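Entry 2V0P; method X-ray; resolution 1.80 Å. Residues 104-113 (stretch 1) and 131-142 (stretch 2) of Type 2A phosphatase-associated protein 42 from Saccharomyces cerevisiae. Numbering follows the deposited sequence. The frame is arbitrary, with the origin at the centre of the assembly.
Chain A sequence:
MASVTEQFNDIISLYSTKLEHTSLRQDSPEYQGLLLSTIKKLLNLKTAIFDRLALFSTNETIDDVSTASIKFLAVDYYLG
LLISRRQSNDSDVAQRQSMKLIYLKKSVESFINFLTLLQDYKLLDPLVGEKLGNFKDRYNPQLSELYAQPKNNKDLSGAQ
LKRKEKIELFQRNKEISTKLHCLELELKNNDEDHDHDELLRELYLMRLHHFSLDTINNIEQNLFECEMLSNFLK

Stretch 1 104-113: LKKSVESFIN
Stretch 2 131-142: KLGNFKDRYNPQ

Residues 104-113 form uninterrupted helix (phi/psi near -60/-45), with i to i+4 bonds such as Ile112 N to Val108 O, 2.9 Å; the second stretch begins in helix at Lys131-Gly133 and packs against this helix as loop through Phe135-Gln142. The two stretches run antiparallel in register: CA-CA distances are 8.5 Å for Val108-Pro141, 6.8 Å for Glu109-Tyr139 and 7.6 Å for Ile112-Arg138. A type I turn, Asp137 to Asn140 (phi/psi Arg138 -50/-33, Tyr139 -94/-11), closes with Asn140 N to Asp137 O at 2.8 Å; Asp137 OD1 (chi1 t) accepts from Tyr139 N at 3.0 Å. Pro141 is extended (-78/145).

Apolar packing centres on Ile112 (chi1 m, chi2 t), pointing toward the loop. Its CD1 lies 3.6 Å from Pro141 CG and 3.9 Å from Phe135 CE2 (chi1 m); its CG2 lies 4.0 Å from Leu132 CD1 (t, p). Val108 CG1 (chi1 t) meets Pro141 CG at 3.7 Å.

Contacts involving polar groups lie to one side of this cluster. Arg138 (chi1 t, chi2 -107°, chi3 -142°) lays one guanidinium face over Ile112 CG2, while its edge donates to Asn113 OD1 (chi1 m): NH1 at 2.7 Å, NH2 at 3.0 Å. Glu109 OE2 (t, t) approaches the Tyr139 ring edge (chi1 m, chi2 -77°), 3.7 Å from CE1. One water accepts from Lys105 NZ (t, t, t, p; 2.7 Å) and donates to Tyr139 O (2.8 Å).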

ATOM      1  N   LEU A 104       2.347  -0.693 -16.055  1.00 31.39           N
ATOM      2  CA  LEU A 104       2.923  -1.371 -14.898  1.00 31.52           C
ATOM      3  C   LEU A 104       2.932  -2.855 -15.130  1.00 30.59           C
ATOM      4  O   LEU A 104       3.856  -3.491 -14.696  1.00 30.25           O
ATOM      5  CB  LEU A 104       2.244  -1.012 -13.545  1.00 30.02           C
ATOM      6  CG  LEU A 104       2.370   0.451 -13.168  1.00 32.09           C
ATOM      7  CD1 LEU A 104       1.431   0.830 -11.988  1.00 37.00           C
ATOM      8  CD2 LEU A 104       3.769   0.917 -12.966  1.00 34.44           C
ATOM      9  N   LYS A 105       1.903  -3.352 -15.785  1.00 29.23           N
ATOM     10  CA  LYS A 105       1.774  -4.741 -16.181  1.00 32.72           C
ATOM     11  C   LYS A 105       2.924  -5.138 -17.133  1.00 32.14           C
ATOM     12  O   LYS A 105       3.652  -6.122 -16.913  1.00 30.87           O
ATOM     13  CB  LYS A 105       0.431  -4.941 -16.893  1.00 33.16           C
ATOM     14  CG  LYS A 105       0.131  -6.350 -17.254  1.00 39.49           C
ATOM     15  CD  LYS A 105      -1.349  -6.558 -17.521  1.00 46.27           C
ATOM     16  CE  LYS A 105      -1.782  -7.995 -17.205  1.00 51.70           C
ATOM     17  NZ  LYS A 105      -1.706  -8.327 -15.732  1.00 54.51           N
ATOM     18  N   LYS A 106       3.073  -4.332 -18.162  1.00 34.15           N
ATOM     19  CA  LYS A 106       4.154  -4.523 -19.161  1.00 34.36           C
ATOM     20  C   LYS A 106       5.565  -4.407 -18.566  1.00 34.70           C
ATOM     21  O   LYS A 106       6.407  -5.201 -18.906  1.00 35.66           O
ATOM     22  CB  LYS A 106       3.975  -3.537 -20.308  1.00 36.22           C
ATOM     23  CG  LYS A 106       2.761  -3.786 -21.154  1.00 40.03           C
ATOM     24  CD  LYS A 106       2.714  -5.210 -21.705  1.00 48.11           C
ATOM     25  CE  LYS A 106       1.949  -5.243 -23.023  1.00 52.12           C
ATOM     26  NZ  LYS A 106       1.368  -6.593 -23.298  1.00 56.12           N
ATOM     27  N   SER A 107       5.809  -3.431 -17.697  1.00 33.83           N
ATOM     28  CA  SER A 107       7.036  -3.339 -16.939  1.00 36.34           C
ATOM     29  C   SER A 107       7.359  -4.652 -16.183  1.00 35.47           C
ATOM     30  O   SER A 107       8.419  -5.225 -16.387  1.00 33.24           O
ATOM     31  CB  SER A 107       6.981  -2.164 -15.966  1.00 35.66           C
ATOM     32  OG  SER A 107       8.083  -2.205 -15.091  1.00 41.20           O
ATOM     33  N   VAL A 108       6.417  -5.114 -15.331  1.00 35.08           N
ATOM     34  CA  VAL A 108       6.519  -6.373 -14.647  1.00 32.00           C
ATOM     35  C   VAL A 108       6.754  -7.571 -15.584  1.00 34.85           C
ATOM     36  O   VAL A 108       7.628  -8.386 -15.293  1.00 30.72           O
ATOM     37  CB  VAL A 108       5.372  -6.598 -13.641  1.00 35.55           C
ATOM     38  CG1 VAL A 108       5.421  -7.987 -13.057  1.00 34.80           C
ATOM     39  CG2 VAL A 108       5.405  -5.483 -12.528  1.00 33.29           C
ATOM     40  N   GLU A 109       6.035  -7.653 -16.722  1.00 33.89           N
ATOM     41  CA  GLU A 109       6.281  -8.706 -17.668  1.00 34.33           C
ATOM     42  C   GLU A 109       7.761  -8.674 -18.132  1.00 32.56           C
ATOM     43  O   GLU A 109       8.372  -9.724 -18.143  1.00 34.94           O
ATOM     44  CB  GLU A 109       5.349  -8.645 -18.858  1.00 34.38           C
ATOM     45  CG  GLU A 109       5.311  -9.867 -19.693  1.00 38.98           C
ATOM     46  CD  GLU A 109       4.112  -9.884 -20.629  1.00 48.53           C
ATOM     47  OE1 GLU A 109       3.076  -9.245 -20.296  1.00 52.88           O
ATOM     48  OE2 GLU A 109       4.195 -10.552 -21.694  1.00 52.46           O
ATOM     49  N   SER A 110       8.268  -7.510 -18.515  1.00 29.50           N
ATOM     50  CA  SER A 110       9.645  -7.381 -18.946  1.00 34.36           C
ATOM     51  C   SER A 110      10.596  -7.834 -17.835  1.00 33.72           C
ATOM     52  O   SER A 110      11.553  -8.552 -18.088  1.00 35.27           O
ATOM     53  CB  SER A 110      10.017  -5.975 -19.383  1.00 32.20           C
ATOM     54  OG  SER A 110       9.484  -5.686 -20.622  1.00 40.47           O
ATOM     55  N   PHE A 111      10.337  -7.378 -16.628  1.00 32.82           N
ATOM     56  CA  PHE A 111      11.153  -7.774 -15.467  1.00 34.53           C
ATOM     57  C   PHE A 111      11.164  -9.283 -15.323  1.00 34.13           C
ATOM     58  O   PHE A 111      12.197  -9.847 -15.059  1.00 34.67           O
ATOM     59  CB  PHE A 111      10.663  -7.063 -14.179  1.00 33.48           C
ATOM     60  CG  PHE A 111      11.161  -5.657 -14.028  1.00 31.88           C
ATOM     61  CD1 PHE A 111      12.521  -5.377 -14.057  1.00 34.34           C
ATOM     62  CD2 PHE A 111      10.270  -4.611 -13.765  1.00 31.32           C
ATOM     63  CE1 PHE A 111      13.001  -4.099 -13.926  1.00 33.30           C
ATOM     64  CE2 PHE A 111      10.733  -3.326 -13.638  1.00 32.34           C
ATOM     65  CZ  PHE A 111      12.136  -3.050 -13.718  1.00 32.52           C
ATOM     66  N   ILE A 112      10.022  -9.935 -15.515  1.00 34.30           N
ATOM     67  CA  ILE A 112       9.938 -11.385 -15.399  1.00 36.52           C
ATOM     68  C   ILE A 112      10.649 -12.169 -16.555  1.00 35.83           C
ATOM     69  O   ILE A 112      11.342 -13.156 -16.336  1.00 33.26           O
ATOM     70  CB  ILE A 112       8.485 -11.839 -15.095  1.00 36.91           C
ATOM     71  CG1 ILE A 112       8.044 -11.210 -13.733  1.00 39.80           C
ATOM     72  CG2 ILE A 112       8.381 -13.332 -15.060  1.00 38.67           C
ATOM     73  CD1 ILE A 112       6.654 -11.583 -13.297  1.00 39.17           C
ATOM     74  N   ASN A 113      10.479 -11.664 -17.768  1.00 34.33           N
ATOM     75  CA  ASN A 113      11.283 -12.062 -18.925  1.00 35.46           C
ATOM     76  C   ASN A 113      12.785 -12.068 -18.597  1.00 34.24           C
ATOM     77  O   ASN A 113      13.409 -13.054 -18.790  1.00 36.16           O
ATOM     78  CB  ASN A 113      10.973 -11.113 -20.099  1.00 33.69           C
ATOM     79  CG  ASN A 113       9.622 -11.352 -20.687  1.00 34.76           C
ATOM     80  OD1 ASN A 113       8.979 -12.305 -20.346  1.00 38.44           O
ATOM     81  ND2 ASN A 113       9.189 -10.491 -21.627  1.00 34.77           N
ATOM     82  N   LYS A 131      11.719 -16.602  -5.368  1.00 35.59           N
ATOM     83  CA  LYS A 131      10.652 -15.633  -5.630  1.00 35.59           C
ATOM     84  C   LYS A 131      10.047 -15.814  -6.990  1.00 37.54           C
ATOM     85  O   LYS A 131       8.840 -15.953  -7.090  1.00 39.45           O
ATOM     86  CB  LYS A 131      11.149 -14.224  -5.429  1.00 34.44           C
ATOM     87  CG  LYS A 131      11.560 -13.925  -4.022  1.00 30.42           C
ATOM     88  CD  LYS A 131      11.814 -12.484  -3.834  1.00 30.98           C
ATOM     89  CE  LYS A 131      12.626 -12.179  -2.577  1.00 31.43           C
ATOM     90  NZ  LYS A 131      12.232 -13.016  -1.429  1.00 34.71           N
ATOM     91  N   LEU A 132      10.884 -15.890  -8.032  1.00 39.18           N
ATOM     92  CA  LEU A 132      10.429 -16.193  -9.401  1.00 40.25           C
ATOM     93  C   LEU A 132       9.580 -17.447  -9.470  1.00 40.28           C
ATOM     94  O   LEU A 132       8.553 -17.478 -10.144  1.00 40.88           O
ATOM     95  CB  LEU A 132      11.632 -16.325 -10.365  1.00 40.52           C
ATOM     96  CG  LEU A 132      11.262 -16.525 -11.838  1.00 41.27           C
ATOM     97  CD1 LEU A 132      10.631 -15.244 -12.407  1.00 39.79           C
ATOM     98  CD2 LEU A 132      12.468 -16.954 -12.680  1.00 40.93           C
ATOM     99  N   GLY A 133      10.029 -18.495  -8.791  1.00 40.25           N
ATOM    100  CA  GLY A 133       9.322 -19.742  -8.750  1.00 41.34           C
ATOM    101  C   GLY A 133       7.979 -19.680  -8.039  1.00 41.49           C
ATOM    102  O   GLY A 133       7.096 -20.457  -8.345  1.00 42.62           O
ATOM    103  N   ASN A 134       7.822 -18.764  -7.101  1.00 41.77           N
ATOM    104  CA  ASN A 134       6.587 -18.689  -6.339  1.00 43.11           C
ATOM    105  C   ASN A 134       5.356 -18.191  -7.132  1.00 43.43           C
ATOM    106  O   ASN A 134       4.224 -18.265  -6.633  1.00 43.50           O
ATOM    107  CB  ASN A 134       6.791 -17.862  -5.060  1.00 43.15           C
ATOM    108  CG  ASN A 134       7.693 -18.560  -4.036  1.00 40.66           C
ATOM    109  OD1 ASN A 134       7.762 -19.788  -3.968  1.00 41.33           O
ATOM    110  ND2 ASN A 134       8.360 -17.770  -3.226  1.00 37.43           N
ATOM    111  N   PHE A 135       5.575 -17.698  -8.354  1.00 44.01           N
ATOM    112  CA  PHE A 135       4.476 -17.251  -9.190  1.00 44.83           C
ATOM    113  C   PHE A 135       3.791 -18.470  -9.763  1.00 45.31           C
ATOM    114  O   PHE A 135       4.394 -19.211 -10.532  1.00 45.97           O
ATOM    115  CB  PHE A 135       4.948 -16.334 -10.314  1.00 45.50           C
ATOM    116  CG  PHE A 135       5.742 -15.148  -9.845  1.00 46.80           C
ATOM    117  CD1 PHE A 135       5.388 -14.463  -8.704  1.00 45.55           C
ATOM    118  CD2 PHE A 135       6.840 -14.711 -10.569  1.00 48.02           C
ATOM    119  CE1 PHE A 135       6.123 -13.371  -8.277  1.00 49.36           C
ATOM    120  CE2 PHE A 135       7.573 -13.617 -10.152  1.00 49.55           C
ATOM    121  CZ  PHE A 135       7.214 -12.946  -9.007  1.00 48.40           C
ATOM    122  N   LYS A 136       2.540 -18.698  -9.366  1.00 45.48           N
ATOM    123  CA  LYS A 136       1.764 -19.805  -9.916  1.00 45.65           C
ATOM    124  C   LYS A 136       1.504 -19.530 -11.395  1.00 45.04           C
ATOM    125  O   LYS A 136       1.579 -20.436 -12.213  1.00 44.73           O
ATOM    126  CB  LYS A 136       0.464 -20.031  -9.131  1.00 45.80           C
ATOM    127  CG  LYS A 136       0.702 -20.648  -7.743  1.00 47.00           C
ATOM    128  CD  LYS A 136      -0.579 -21.066  -6.992  1.00 47.34           C
ATOM    129  CE  LYS A 136      -1.346 -19.871  -6.377  1.00 50.89           C
ATOM    130  NZ  LYS A 136      -0.456 -18.828  -5.742  1.00 51.52           N
ATOM    131  N   ASP A 137       1.231 -18.266 -11.715  1.00 44.52           N
ATOM    132  CA  ASP A 137       1.045 -17.795 -13.083  1.00 44.37           C
ATOM    133  C   ASP A 137       2.075 -16.723 -13.393  1.00 44.30           C
ATOM    134  O   ASP A 137       1.940 -15.556 -12.995  1.00 43.01           O
ATOM    135  CB  ASP A 137      -0.372 -17.242 -13.295  1.00 45.02           C
ATOM    136  CG  ASP A 137      -0.685 -16.939 -14.770  1.00 46.24           C
ATOM    137  OD1 ASP A 137       0.250 -16.897 -15.610  1.00 47.61           O
ATOM    138  OD2 ASP A 137      -1.885 -16.742 -15.088  1.00 48.52           O
ATOM    139  N   ARG A 138       3.111 -17.137 -14.121  1.00 44.12           N
ATOM    140  CA  ARG A 138       4.196 -16.249 -14.494  1.00 44.87           C
ATOM    141  C   ARG A 138       3.681 -14.952 -15.102  1.00 44.00           C
ATOM    142  O   ARG A 138       4.271 -13.924 -14.907  1.00 44.28           O
ATOM    143  CB  ARG A 138       5.156 -16.995 -15.439  1.00 45.62           C
ATOM    144  CG  ARG A 138       6.278 -16.194 -16.032  1.00 46.60           C
ATOM    145  CD  ARG A 138       6.020 -15.936 -17.489  1.00 50.74           C
ATOM    146  NE  ARG A 138       7.247 -16.007 -18.276  1.00 52.67           N
ATOM    147  CZ  ARG A 138       7.865 -14.956 -18.798  1.00 54.34           C
ATOM    148  NH1 ARG A 138       7.375 -13.717 -18.628  1.00 55.42           N
ATOM    149  NH2 ARG A 138       8.974 -15.145 -19.491  1.00 53.79           N
ATOM    150  N   TYR A 139       2.563 -15.003 -15.809  1.00 45.20           N
ATOM    151  CA  TYR A 139       2.033 -13.821 -16.482  1.00 46.67           C
ATOM    152  C   TYR A 139       1.014 -13.065 -15.655  1.00 46.52           C
ATOM    153  O   TYR A 139       0.651 -11.944 -16.006  1.00 47.59           O
ATOM    154  CB  TYR A 139       1.451 -14.194 -17.852  1.00 48.34           C
ATOM    155  CG  TYR A 139       2.526 -14.603 -18.832  1.00 50.27           C
ATOM    156  CD1 TYR A 139       3.327 -13.639 -19.456  1.00 52.13           C
ATOM    157  CD2 TYR A 139       2.769 -15.948 -19.109  1.00 51.79           C
ATOM    158  CE1 TYR A 139       4.332 -14.005 -20.345  1.00 53.66           C
ATOM    159  CE2 TYR A 139       3.772 -16.328 -20.001  1.00 53.17           C
ATOM    160  CZ  TYR A 139       4.547 -15.352 -20.613  1.00 52.63           C
ATOM    161  OH  TYR A 139       5.544 -15.716 -21.490  1.00 53.70           O
ATOM    162  N   ASN A 140       0.563 -13.673 -14.555  1.00 45.53           N
ATOM    163  CA  ASN A 140      -0.249 -12.975 -13.543  1.00 44.30           C
ATOM    164  C   ASN A 140       0.403 -13.036 -12.145  1.00 42.14           C
ATOM    165  O   ASN A 140      -0.139 -13.649 -11.241  1.00 43.61           O
ATOM    166  CB  ASN A 140      -1.682 -13.536 -13.526  1.00 44.97           C
ATOM    167  CG  ASN A 140      -2.653 -12.683 -12.696  1.00 47.49           C
ATOM    168  OD1 ASN A 140      -2.370 -11.519 -12.368  1.00 50.47           O
ATOM    169  ND2 ASN A 140      -3.808 -13.264 -12.357  1.00 48.46           N
ATOM    170  N   PRO A 141       1.545 -12.368 -11.957  1.00 40.87           N
ATOM    171  CA  PRO A 141       2.292 -12.549 -10.713  1.00 40.51           C
ATOM    172  C   PRO A 141       1.627 -11.748  -9.594  1.00 40.17           C
ATOM    173  O   PRO A 141       1.116 -10.651  -9.836  1.00 39.28           O
ATOM    174  CB  PRO A 141       3.634 -11.928 -11.019  1.00 40.34           C
ATOM    175  CG  PRO A 141       3.337 -10.901 -12.062  1.00 41.33           C
ATOM    176  CD  PRO A 141       2.157 -11.352 -12.826  1.00 40.70           C
ATOM    177  N   GLN A 142       1.663 -12.293  -8.390  1.00 40.54           N
ATOM    178  CA  GLN A 142       0.936 -11.736  -7.251  1.00 41.01           C
ATOM    179  C   GLN A 142       1.922 -11.332  -6.157  1.00 40.54           C
ATOM    180  O   GLN A 142       2.834 -12.075  -5.823  1.00 41.17           O
ATOM    181  CB  GLN A 142      -0.051 -12.770  -6.709  1.00 40.60           C
ATOM    182  CG  GLN A 142      -1.102 -13.217  -7.673  1.00 41.06           C
ATOM    183  CD  GLN A 142      -2.108 -12.129  -7.948  1.00 45.59           C
ATOM    184  OE1 GLN A 142      -2.812 -11.672  -7.041  1.00 47.77           O
ATOM    185  NE2 GLN A 142      -2.190 -11.703  -9.198  1.00 45.45           N
TER
HETATM  186  O   HOH W   1      -1.952 -11.025 -15.724  1.00 76.91           O